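Local atomic coordinates of sortase (Actinomyces oris, PDB entry 2XWG), a protein that probably joins pilin subunits covalently as a class C sortase in fimbrial assembly, and binds calcium ions. Residues I55-R59 and S176-L181; P77-R83 and T120-L125; P100-R104 and P115-G119; G150-L154 and T212-Y216. All blocks are in the same frame, centred on the assembly; numbering follows the deposited sequence.

Interaction 1: I55-R59 and S176-L181; sequences IAKER and SLGQTL. With CA (calcium ion), chain G.
The type I' turn S176-Q179, which connects strands 171-176 and 179-191 as a hairpin, receives the side chains of I55 and R59 from the first turn of helix 55-68. R59 does most of the work. With CG anti to the backbone N (chi1 -174°) and the chain extended as far as NE, its guanidinium reaches across the turn, and NH1 donates to S176 O at 3.3 Å. S176 O lies in the guanidinium plane, while Q179 N, the turn's own donor, reaches the same oxygen from the opposite face of its carbonyl. The Q179 amide stacks over a guanidinium face, the planes 11° apart. Water 1 accepts from R59 NH2 and donates to S176 O. With R59 cut back to an alanine, S176 O is likely to lose its donor from the helix, and the Q179 amide the flat group it stacks on. This joins the helix to a hairpin of the sortase sheet. I55 CD1 presses on the turn backbone, 3.5 Å from L177 C; a CB on G178, whose phi is positive, would clash with it. L177 CD2 lies 4.0 Å from R59 CA. On the same turn, E58 OE2 binds calcium at 2.8 Å alongside D97 OD1 and H94 O.

Interaction 2: P77-R83 and T120-L125; sequences PWLESQR and TDSRTL. With CA (calcium ion), chain F.
P77 and T120 meet at a calcium ion, which P77 O binds at 2.5 Å and E80 O at 2.6 Å. T120 OG1 completes the protein ligands from the facing segment: its chi1 of 55° sets the hydroxyl between the backbone N and the carbonyl carbon, turned to the metal. Waters 2 and 3 add two more oxygens, and water 3 also donates to Q82 O. Beyond the ion the chains are joined through S81 O, which takes a nearly straight bond from S122 N (2.7 Å, 168°) and a weak, bent one from R123 NH2. D121 is the N-cap of helix 122-127. Its chi1 of 57° folds the carboxylate back over the helix start, where OD2 accepts from T124 N at 3.1 Å, met from above the carboxylate plane. R123 curls back to put NE 3.4 Å from D121 OD2 in a long, weak salt bridge, and Q82 OE1 sits over a face of its guanidinium without a hydrogen bond. Nearer the active site, the W78 side chain crosses L125 at about a right angle, NE1 3.9 Å from CD1. The W78 ring also meets H151 and touches C213, both predicted catalytic. D76, P77 and W78 spell Asp-Pro-Trp, as in the lid of class C sortases, and loop 77-83 probably plays that part here, held to helix 122-127 through the calcium.

Interaction 3: P100-R104 and P115-G119; sequences PVMAR and PIYHG
Y117 offers its ring edge to P100 O, which lies near the ring plane 3.3 Å from CD1, while V101 CG2 comes obliquely to 3.9 Å from CE1. These groups belong to the antiparallel beta hairpin of strands 103-107 and 112-118, which carries a classic beta bulge where M102 and A103 both face I116. The R104 guanidinium lies with one face over P115: the ring nitrogen sits above the plane, offset toward the rim, and R104 NH2 is 3.6 Å from P115 CD. The H118 imidazole has the M102 methyl, CE, over the centre of one face, a CH-pi contact whose modelled closeness is doubtful. Another ring, that of Y92, meets H118 edge-to-face, and H118 NE2 is hydrogen-bonded to E95 O.

At the bulge, I116 O takes M102 N at 2.8 Å, nearly along the C=O axis, and A103 N only weakly at 3.4 Å. In return I116 N donates to A103 O at 2.7 Å, the donor tilted 29° from the carbonyl plane, and R104 with P115 forms the next, non-hydrogen-bonded pair. M102 thereby stands just beyond the regular ladder, its CG anti to the backbone N (chi1 152°), and its sulfur passes I116 CG2 before the chain bends at chi3 toward H118. Strand 112-118 continues the sheet on its far side through backbone hydrogen bonds between P115 or Y117 and V129 of strand 129-131. V101 CG1 packs against P115 CB, and on the face shared by A103 and I116 the methyl CB of A103 lies 3.9 Å from I116 CD1.

Interaction 4: G150-L154 and T212-Y216; sequences GHTGL and TCTPY
T212 and T152 link the loop after strand 144-149 to the end of strand 206-214 by a short chain of hydroxyl contacts. A chi1 of -174° swings T212 OG1 away from its own N and toward the loop, where it donates to G150 O at 2.9 Å, the donor tilted 20° from the carbonyl plane. T152 OG1 lies 2.6 Å from T212 OG1 and 3.3 Å from C213 O, the latter a weak contact. A valine at T212 would probably leave G150 O without this donor and T152 OG1 without its nearest polar partner across the contact. Of weaker kind is a CA-H...O contact from T212 CA to G150 O.

Apolar and ring contacts follow further along. T152 CG2 touches Y216 CD2 at 3.5 Å, and G153 CA lies over a face of the Y216 ring, offset toward its rim, in a CH-pi contact 4.0 Å from the centroid. The backbone at G153 leaves no room for a CB beside the preceding carbonyl.

The bonds thus span the two predicted active-site residues: H151 lies between G150 and T152, and C213 follows T212. Around them, G150 pairs through its backbone with I211 of the same strand 206-214, while T212 pairs with L223 and T214 with H221, both of strand 221-229.

Overall arrangement
From the N terminus, helix 55-68 opens interaction 1, whose loop closes only at the hairpin turn 176-179. Inside it, the calcium-bound loop 77-83 returns to the start of helix 122-127 in interaction 2, and interaction 3, the bulged hairpin 100-104/115-119, nests within that. Interaction 3 touches both: the methyl of A103 packs on S176, and T124 rests on Y117 and G119. Interaction 4 starts after interaction 2 has closed and crosses interaction 1, since strand 206-214 comes after the hairpin. Interactions 1 and 4, centres about 30 Å apart, lie on opposite sides of the chain's centre but reach the same sheet; W78 joins interaction 2 to interaction 4.

Interaction 1: I55-R59 and S176-L181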
loop_
_atom_site.group_PDB
_atom_site.type_symbol
_atom_site.label_atom_id
_atom_site.label_comp_id
_atom_site.label_asym_id
_atom_site.label_seq_id
_atom_site.Cartn_x
_atom_site.Cartn_y
_atom_site.Cartn_z
ATOM N N ILE A 55 2.191 21.622 -1.208
ATOM C CA ILE A 55 1.653 20.314 -0.949
ATOM C C ILE A 55 0.292 20.181 -1.643
ATOM O O ILE A 55 -0.196 19.076 -1.835
ATOM C CB ILE A 55 1.620 19.979 0.568
ATOM C CG1 ILE A 55 0.202 19.723 1.047
ATOM C CG2 ILE A 55 2.260 21.084 1.392
ATOM C CD1 ILE A 55 0.150 19.420 2.519
ATOM N N ALA A 56 -0.300 21.293 -2.068
ATOM C CA ALA A 56 -1.529 21.199 -2.860
ATOM C C ALA A 56 -1.240 20.802 -4.297
ATOM O O ALA A 56 -2.029 20.098 -4.930
ATOM C CB ALA A 56 -2.310 22.492 -2.836
ATOM N N LYS A 57 -0.124 21.271 -4.828
ATOM C CA LYS A 57 0.253 20.866 -6.170
ATOM C C LYS A 57 0.552 19.369 -6.158
ATOM O O LYS A 57 0.086 18.634 -7.026
ATOM C CB LYS A 57 1.455 21.668 -6.679
ATOM C CG LYS A 57 1.107 23.074 -7.167
ATOM C CD LYS A 57 2.356 23.972 -7.349
ATOM C CE LYS A 57 2.884 24.520 -6.012
ATOM N NZ LYS A 57 4.231 25.192 -6.120
ATOM N N GLU A 58 1.315 18.931 -5.156
ATOM C CA GLU A 58 1.712 17.533 -5.017
ATOM C C GLU A 58 0.507 16.620 -4.939
ATOM O O GLU A 58 0.516 15.522 -5.469
ATOM C CB GLU A 58 2.560 17.344 -3.766
ATOM C CG GLU A 58 4.002 17.684 -3.963
ATOM C CD GLU A 58 4.766 16.503 -4.463
ATOM O OE1 GLU A 58 4.106 15.527 -4.845
ATOM O OE2 GLU A 58 6.013 16.527 -4.474
ATOM N N ARG A 59 -0.540 17.076 -4.277
ATOM C CA ARG A 59 -1.709 16.247 -4.167
ATOM C C ARG A 59 -2.479 16.146 -5.489
ATOM O O ARG A 59 -2.933 15.056 -5.881
ATOM C CB ARG A 59 -2.612 16.739 -3.054
ATOM C CG ARG A 59 -3.756 15.799 -2.853
ATOM C CD ARG A 59 -4.589 16.122 -1.642
ATOM N NE ARG A 59 -5.271 14.899 -1.239
ATOM C CZ ARG A 59 -4.847 14.122 -0.249
ATOM N NH1 ARG A 59 -3.763 14.478 0.439
ATOM N NH2 ARG A 59 -5.512 13.011 0.062
ATOM N N SER A 176 -1.191 11.439 4.454
ATOM C CA SER A 176 -0.221 11.954 3.490
ATOM C C SER A 176 -0.678 13.303 2.977
ATOM O O SER A 176 -1.874 13.583 2.942
ATOM C CB SER A 176 -0.073 11.016 2.297
ATOM O OG SER A 176 -1.263 11.024 1.525
ATOM N N LEU A 177 0.279 14.138 2.575
ATOM C CA LEU A 177 -0.037 15.440 2.004
ATOM C C LEU A 177 -1.147 16.167 2.790
ATOM O O LEU A 177 -2.185 16.527 2.242
ATOM C CB LEU A 177 -0.418 15.272 0.533
ATOM C CG LEU A 177 0.716 15.142 -0.493
ATOM C CD1 LEU A 177 2.050 14.829 0.152
ATOM C CD2 LEU A 177 0.366 14.104 -1.534
ATOM N N GLY A 178 -0.924 16.356 4.085
ATOM C CA GLY A 178 -1.816 17.138 4.920
ATOM C C GLY A 178 -3.186 16.572 5.199
ATOM O O GLY A 178 -4.060 17.284 5.699
ATOM N N GLN A 179 -3.387 15.291 4.913
ATOM C CA GLN A 179 -4.734 14.750 4.973
ATOM C C GLN A 179 -4.794 13.299 5.454
ATOM O O GLN A 179 -4.042 12.463 4.978
ATOM C CB GLN A 179 -5.342 14.869 3.590
ATOM C CG GLN A 179 -6.833 14.732 3.562
ATOM C CD GLN A 179 -7.406 15.306 2.290
ATOM O OE1 GLN A 179 -7.006 16.406 1.854
ATOM N NE2 GLN A 179 -8.330 14.564 1.665
ATOM N N THR A 180 -5.690 12.999 6.390
ATOM C CA THR A 180 -5.757 11.665 6.966
ATOM C C THR A 180 -6.968 10.902 6.450
ATOM O O THR A 180 -8.095 11.366 6.573
ATOM C CB THR A 180 -5.799 11.700 8.502
ATOM O OG1 THR A 180 -4.576 12.250 9.006
ATOM C CG2 THR A 180 -5.949 10.306 9.070
ATOM N N LEU A 181 -6.727 9.719 5.890
ATOM C CA LEU A 181 -7.765 8.921 5.275
ATOM C C LEU A 181 -8.147 7.752 6.185
ATOM O O LEU A 181 -7.295 6.934 6.525
ATOM C CB LEU A 181 -7.245 8.361 3.961
ATOM C CG LEU A 181 -6.484 9.273 3.005
ATOM C CD1 LEU A 181 -6.228 8.503 1.731
ATOM C CD2 LEU A 181 -7.244 10.568 2.707
HETATM CA CA CA G . 6.091 15.909 -7.190
HETATM O O HOH W 1 -3.789 11.707 2.084
#

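Interaction 2: P77-R83 and T120-L125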
loop_
_atom_site.group_PDB
_atom_site.type_symbol
_atom_site.label_atom_id
_atom_site.label_comp_id
_atom_site.label_asym_id
_atom_site.label_seq_id
_atom_site.Cartn_x
_atom_site.Cartn_y
_atom_site.Cartn_z
ATOM N N PRO A 77 4.506 -8.759 -4.863
ATOM C CA PRO A 77 5.521 -7.831 -4.344
ATOM C C PRO A 77 6.877 -8.491 -4.079
ATOM O O PRO A 77 7.890 -7.805 -4.148
ATOM C CB PRO A 77 4.897 -7.328 -3.031
ATOM C CG PRO A 77 3.416 -7.472 -3.244
ATOM C CD PRO A 77 3.273 -8.738 -4.050
ATOM N N TRP A 78 6.890 -9.792 -3.798
ATOM C CA TRP A 78 8.119 -10.486 -3.420
ATOM C C TRP A 78 8.782 -11.263 -4.548
ATOM O O TRP A 78 9.806 -11.906 -4.345
ATOM C CB TRP A 78 7.861 -11.420 -2.232
ATOM C CG TRP A 78 7.535 -10.671 -0.968
ATOM C CD1 TRP A 78 8.405 -10.328 0.036
ATOM C CD2 TRP A 78 6.257 -10.149 -0.582
ATOM N NE1 TRP A 78 7.738 -9.639 1.021
ATOM C CE2 TRP A 78 6.422 -9.518 0.668
ATOM C CE3 TRP A 78 4.995 -10.165 -1.165
ATOM C CZ2 TRP A 78 5.371 -8.911 1.342
ATOM C CZ3 TRP A 78 3.946 -9.563 -0.491
ATOM C CH2 TRP A 78 4.143 -8.943 0.749
ATOM N N LEU A 79 8.201 -11.209 -5.734
ATOM C CA LEU A 79 8.820 -11.823 -6.895
ATOM C C LEU A 79 10.182 -11.182 -7.086
ATOM O O LEU A 79 11.233 -11.820 -6.926
ATOM C CB LEU A 79 7.981 -11.558 -8.145
ATOM C CG LEU A 79 8.498 -12.308 -9.372
ATOM C CD1 LEU A 79 8.125 -13.788 -9.221
ATOM C CD2 LEU A 79 7.959 -11.743 -10.676
ATOM N N GLU A 80 10.137 -9.902 -7.426
ATOM C CA GLU A 80 11.328 -9.107 -7.658
ATOM C C GLU A 80 11.854 -8.483 -6.354
ATOM O O GLU A 80 11.085 -8.002 -5.519
ATOM C CB GLU A 80 11.016 -8.025 -8.694
ATOM C CG GLU A 80 12.232 -7.245 -9.142
ATOM C CD GLU A 80 13.435 -8.156 -9.367
ATOM O OE1 GLU A 80 13.221 -9.381 -9.603
ATOM O OE2 GLU A 80 14.586 -7.646 -9.302
ATOM N N SER A 81 13.166 -8.506 -6.161
ATOM C CA SER A 81 13.724 -7.930 -4.943
ATOM C C SER A 81 14.418 -6.592 -5.203
ATOM O O SER A 81 14.725 -5.863 -4.266
ATOM C CB SER A 81 14.701 -8.900 -4.277
ATOM O OG SER A 81 15.951 -8.892 -4.942
ATOM N N GLN A 82 14.659 -6.275 -6.474
ATOM C CA GLN A 82 15.412 -5.077 -6.843
ATOM C C GLN A 82 14.492 -3.972 -7.333
ATOM O O GLN A 82 13.387 -4.239 -7.791
ATOM C CB GLN A 82 16.424 -5.408 -7.947
ATOM C CG GLN A 82 17.496 -6.442 -7.568
ATOM C CD GLN A 82 18.740 -5.818 -6.921
ATOM O OE1 GLN A 82 18.641 -5.095 -5.919
ATOM N NE2 GLN A 82 19.917 -6.091 -7.501
ATOM N N ARG A 83 14.949 -2.730 -7.240
ATOM C CA ARG A 83 14.216 -1.612 -7.837
ATOM C C ARG A 83 14.140 -1.808 -9.356
ATOM O O ARG A 83 15.155 -2.113 -9.989
ATOM C CB ARG A 83 14.925 -0.279 -7.534
ATOM C CG ARG A 83 14.927 0.147 -6.065
ATOM C CD ARG A 83 15.824 1.388 -5.798
ATOM N NE ARG A 83 15.542 2.492 -6.715
ATOM C CZ ARG A 83 16.366 2.889 -7.680
ATOM N NH1 ARG A 83 17.547 2.286 -7.832
ATOM N NH2 ARG A 83 16.022 3.898 -8.481
ATOM N N THR A 120 8.787 -1.747 -3.750
ATOM C CA THR A 120 8.790 -2.907 -2.879
ATOM C C THR A 120 10.068 -3.728 -3.021
ATOM O O THR A 120 10.081 -4.945 -2.829
ATOM C CB THR A 120 7.555 -3.802 -3.133
ATOM O OG1 THR A 120 7.507 -4.152 -4.520
ATOM C CG2 THR A 120 6.287 -3.064 -2.779
ATOM N N ASP A 121 11.156 -3.059 -3.358
ATOM C CA ASP A 121 12.439 -3.731 -3.396
ATOM C C ASP A 121 12.795 -4.158 -1.988
ATOM O O ASP A 121 12.240 -3.650 -1.020
ATOM C CB ASP A 121 13.494 -2.789 -3.934
ATOM C CG ASP A 121 13.583 -1.551 -3.124
ATOM O OD1 ASP A 121 12.667 -0.691 -3.230
ATOM O OD2 ASP A 121 14.553 -1.464 -2.350
ATOM N N SER A 122 13.723 -5.095 -1.872
ATOM C CA SER A 122 14.058 -5.672 -0.581
ATOM C C SER A 122 14.562 -4.611 0.410
ATOM O O SER A 122 14.225 -4.665 1.581
ATOM C CB SER A 122 15.077 -6.795 -0.751
ATOM O OG SER A 122 16.361 -6.272 -1.072
ATOM N N ARG A 123 15.341 -3.634 -0.050
ATOM C CA ARG A 123 15.861 -2.619 0.858
ATOM C C ARG A 123 14.705 -1.821 1.449
ATOM O O ARG A 123 14.691 -1.527 2.649
ATOM C CB ARG A 123 16.827 -1.642 0.150
ATOM C CG ARG A 123 18.214 -2.186 -0.214
ATOM C CD ARG A 123 18.473 -2.075 -1.734
ATOM N NE ARG A 123 17.565 -2.956 -2.481
ATOM C CZ ARG A 123 17.911 -4.140 -2.993
ATOM N NH1 ARG A 123 19.164 -4.587 -2.869
ATOM N NH2 ARG A 123 17.004 -4.870 -3.640
ATOM N N THR A 124 13.751 -1.451 0.599
ATOM C CA THR A 124 12.591 -0.652 1.021
ATOM C C THR A 124 11.763 -1.339 2.096
ATOM O O THR A 124 11.417 -0.718 3.094
ATOM C CB THR A 124 11.669 -0.365 -0.155
ATOM O OG1 THR A 124 12.353 0.469 -1.085
ATOM C CG2 THR A 124 10.428 0.333 0.302
ATOM N N LEU A 125 11.467 -2.625 1.904
ATOM C CA LEU A 125 10.647 -3.357 2.878
ATOM C C LEU A 125 11.384 -3.648 4.192
ATOM O O LEU A 125 10.760 -4.003 5.184
ATOM C CB LEU A 125 10.065 -4.653 2.288
ATOM C CG LEU A 125 9.184 -4.530 1.051
ATOM C CD1 LEU A 125 8.367 -5.797 0.850
ATOM C CD2 LEU A 125 8.287 -3.388 1.233
HETATM CA CA CA F . 9.268 -6.074 -5.385
HETATM O O HOH W 2 7.897 -7.394 -7.478
HETATM O O HOH W 3 10.704 -4.461 -7.240
#

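Interaction 3: P100-R104 and P115-G119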
loop_
_atom_site.group_PDB
_atom_site.type_symbol
_atom_site.label_atom_id
_atom_site.label_comp_id
_atom_site.label_asym_id
_atom_site.label_seq_id
_atom_site.Cartn_x
_atom_site.Cartn_y
_atom_site.Cartn_z
ATOM N N PRO A 100 10.948 12.281 2.239
ATOM C CA PRO A 100 11.442 10.970 1.794
ATOM C C PRO A 100 10.415 9.880 2.105
ATOM O O PRO A 100 10.429 8.812 1.509
ATOM C CB PRO A 100 12.728 10.786 2.603
ATOM C CG PRO A 100 13.103 12.204 3.053
ATOM C CD PRO A 100 11.774 12.864 3.307
ATOM N N VAL A 101 9.513 10.174 3.034
ATOM C CA VAL A 101 8.390 9.297 3.343
ATOM C C VAL A 101 7.193 9.649 2.469
ATOM O O VAL A 101 6.753 10.781 2.468
ATOM C CB VAL A 101 8.000 9.459 4.796
ATOM C CG1 VAL A 101 6.720 8.734 5.081
ATOM C CG2 VAL A 101 9.121 8.952 5.688
ATOM N N MET A 102 6.663 8.694 1.714
ATOM C CA MET A 102 5.506 8.974 0.875
ATOM C C MET A 102 4.239 9.216 1.717
ATOM O O MET A 102 3.460 10.144 1.457
ATOM C CB MET A 102 5.314 7.852 -0.145
ATOM C CG MET A 102 3.887 7.650 -0.610
ATOM S SD MET A 102 3.678 6.337 -1.840
ATOM C CE MET A 102 5.214 6.376 -2.722
ATOM N N ALA A 103 4.051 8.406 2.755
ATOM C CA ALA A 103 2.859 8.498 3.605
ATOM C C ALA A 103 3.082 7.709 4.897
ATOM O O ALA A 103 4.132 7.081 5.086
ATOM C CB ALA A 103 1.636 7.971 2.873
ATOM N N ARG A 104 2.092 7.736 5.780
ATOM C CA ARG A 104 2.184 7.013 7.045
ATOM C C ARG A 104 0.930 6.212 7.299
ATOM O O ARG A 104 -0.167 6.684 6.991
ATOM C CB ARG A 104 2.328 7.984 8.199
ATOM C CG ARG A 104 3.638 8.626 8.253
ATOM C CD ARG A 104 4.016 8.824 9.679
ATOM N NE ARG A 104 5.423 8.494 9.835
ATOM C CZ ARG A 104 5.899 7.415 10.458
ATOM N NH1 ARG A 104 5.077 6.524 11.047
ATOM N NH2 ARG A 104 7.222 7.246 10.509
ATOM N N PRO A 115 6.069 4.286 8.342
ATOM C CA PRO A 115 6.237 5.100 7.145
ATOM C C PRO A 115 6.051 4.253 5.914
ATOM O O PRO A 115 6.309 3.052 5.983
ATOM C CB PRO A 115 7.700 5.513 7.225
ATOM C CG PRO A 115 8.349 4.387 7.913
ATOM C CD PRO A 115 7.369 4.006 8.972
ATOM N N ILE A 116 5.624 4.872 4.812
ATOM C CA ILE A 116 5.393 4.206 3.535
ATOM C C ILE A 116 6.343 4.815 2.508
ATOM O O ILE A 116 6.466 6.030 2.420
ATOM C CB ILE A 116 3.967 4.458 3.074
ATOM C CG1 ILE A 116 2.992 3.822 4.049
ATOM C CG2 ILE A 116 3.750 3.922 1.696
ATOM C CD1 ILE A 116 1.564 4.212 3.829
ATOM N N TYR A 117 7.021 3.971 1.744
ATOM C CA TYR A 117 7.972 4.433 0.753
ATOM C C TYR A 117 7.591 3.908 -0.618
ATOM O O TYR A 117 6.836 2.932 -0.736
ATOM C CB TYR A 117 9.381 3.932 1.077
ATOM C CG TYR A 117 9.926 4.382 2.410
ATOM C CD1 TYR A 117 10.429 5.657 2.576
ATOM C CD2 TYR A 117 9.952 3.519 3.503
ATOM C CE1 TYR A 117 10.946 6.071 3.790
ATOM C CE2 TYR A 117 10.455 3.929 4.724
ATOM C CZ TYR A 117 10.957 5.213 4.857
ATOM O OH TYR A 117 11.462 5.635 6.073
ATOM N N HIS A 118 8.122 4.563 -1.648
ATOM C CA HIS A 118 7.953 4.129 -3.031
ATOM C C HIS A 118 8.553 2.746 -3.216
ATOM O O HIS A 118 9.681 2.509 -2.806
ATOM C CB HIS A 118 8.712 5.070 -3.970
ATOM C CG HIS A 118 8.092 6.423 -4.130
ATOM N ND1 HIS A 118 8.341 7.464 -3.262
ATOM C CD2 HIS A 118 7.262 6.916 -5.083
ATOM C CE1 HIS A 118 7.671 8.529 -3.658
ATOM N NE2 HIS A 118 7.003 8.221 -4.757
ATOM N N GLY A 119 7.823 1.853 -3.869
ATOM C CA GLY A 119 8.367 0.577 -4.314
ATOM C C GLY A 119 8.394 -0.557 -3.294
ATOM O O GLY A 119 8.085 -0.358 -2.110
#

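Interaction 4: G150-L154 and T212-Y216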
loop_
_atom_site.group_PDB
_atom_site.type_symbol
_atom_site.label_atom_id
_atom_site.label_comp_id
_atom_site.label_asym_id
_atom_site.label_seq_id
_atom_site.Cartn_x
_atom_site.Cartn_y
_atom_site.Cartn_z
ATOM N N GLY A 150 4.101 -5.181 3.319
ATOM C CA GLY A 150 4.891 -5.272 4.532
ATOM C C GLY A 150 5.252 -6.703 4.897
ATOM O O GLY A 150 4.428 -7.590 4.799
ATOM N N HIS A 151 6.487 -6.920 5.337
ATOM C CA HIS A 151 6.981 -8.238 5.713
ATOM C C HIS A 151 6.180 -8.837 6.842
ATOM O O HIS A 151 5.553 -8.130 7.617
ATOM C CB HIS A 151 8.428 -8.149 6.196
ATOM C CG HIS A 151 9.450 -8.113 5.098
ATOM N ND1 HIS A 151 9.367 -8.898 3.970
ATOM C CD2 HIS A 151 10.593 -7.397 4.970
ATOM C CE1 HIS A 151 10.410 -8.672 3.192
ATOM N NE2 HIS A 151 11.169 -7.761 3.775
ATOM N N THR A 152 6.180 -10.164 6.886
ATOM C CA THR A 152 5.927 -10.928 8.094
ATOM C C THR A 152 7.183 -11.765 8.281
ATOM O O THR A 152 7.695 -12.331 7.301
ATOM C CB THR A 152 4.745 -11.886 7.925
ATOM O OG1 THR A 152 3.512 -11.165 7.997
ATOM C CG2 THR A 152 4.747 -12.893 9.021
ATOM N N GLY A 153 7.701 -11.820 9.510
ATOM C CA GLY A 153 8.842 -12.669 9.825
ATOM C C GLY A 153 10.258 -12.086 9.701
ATOM O O GLY A 153 11.267 -12.795 9.893
ATOM N N LEU A 154 10.365 -10.796 9.406
ATOM C CA LEU A 154 11.684 -10.209 9.204
ATOM C C LEU A 154 12.504 -10.421 10.478
ATOM O O LEU A 154 13.729 -10.553 10.421
ATOM C CB LEU A 154 11.556 -8.731 8.852
ATOM C CG LEU A 154 12.809 -7.947 8.470
ATOM C CD1 LEU A 154 13.376 -8.517 7.214
ATOM C CD2 LEU A 154 12.456 -6.461 8.277
ATOM N N THR A 212 0.658 -8.959 3.173
ATOM C CA THR A 212 1.857 -9.535 3.766
ATOM C C THR A 212 2.006 -11.006 3.364
ATOM O O THR A 212 1.148 -11.567 2.674
ATOM C CB THR A 212 1.809 -9.431 5.280
ATOM O OG1 THR A 212 3.053 -9.869 5.824
ATOM C CG2 THR A 212 0.739 -10.300 5.807
ATOM N N CYS A 213 3.104 -11.633 3.768
ATOM C CA CYS A 213 3.287 -13.052 3.514
ATOM C C CYS A 213 2.704 -13.877 4.632
ATOM O O CYS A 213 2.588 -13.404 5.763
ATOM C CB CYS A 213 4.755 -13.362 3.362
ATOM S SG CYS A 213 5.341 -12.676 1.857
ATOM N N THR A 214 2.329 -15.109 4.312
ATOM C CA THR A 214 1.715 -16.008 5.286
ATOM C C THR A 214 1.808 -17.445 4.799
ATOM O O THR A 214 1.806 -17.691 3.587
ATOM C CB THR A 214 0.249 -15.641 5.545
ATOM O OG1 THR A 214 -0.124 -16.050 6.868
ATOM C CG2 THR A 214 -0.663 -16.290 4.517
ATOM N N PRO A 215 1.946 -18.399 5.741
ATOM C CA PRO A 215 2.064 -18.156 7.190
ATOM C C PRO A 215 3.491 -17.784 7.603
ATOM O O PRO A 215 4.430 -17.974 6.820
ATOM C CB PRO A 215 1.687 -19.519 7.822
ATOM C CG PRO A 215 1.461 -20.476 6.662
ATOM C CD PRO A 215 2.051 -19.835 5.429
ATOM N N TYR A 216 3.632 -17.252 8.816
ATOM C CA TYR A 216 4.915 -16.848 9.375
ATOM C C TYR A 216 5.966 -17.897 9.070
ATOM O O TYR A 216 5.698 -19.076 9.184
ATOM C CB TYR A 216 4.756 -16.681 10.888
ATOM C CG TYR A 216 5.839 -15.891 11.593
ATOM C CD1 TYR A 216 7.041 -16.472 11.916
ATOM C CD2 TYR A 216 5.635 -14.561 11.960
ATOM C CE1 TYR A 216 8.031 -15.764 12.564
ATOM C CE2 TYR A 216 6.624 -13.829 12.627
ATOM C CZ TYR A 216 7.819 -14.440 12.922
ATOM O OH TYR A 216 8.802 -13.749 13.593
#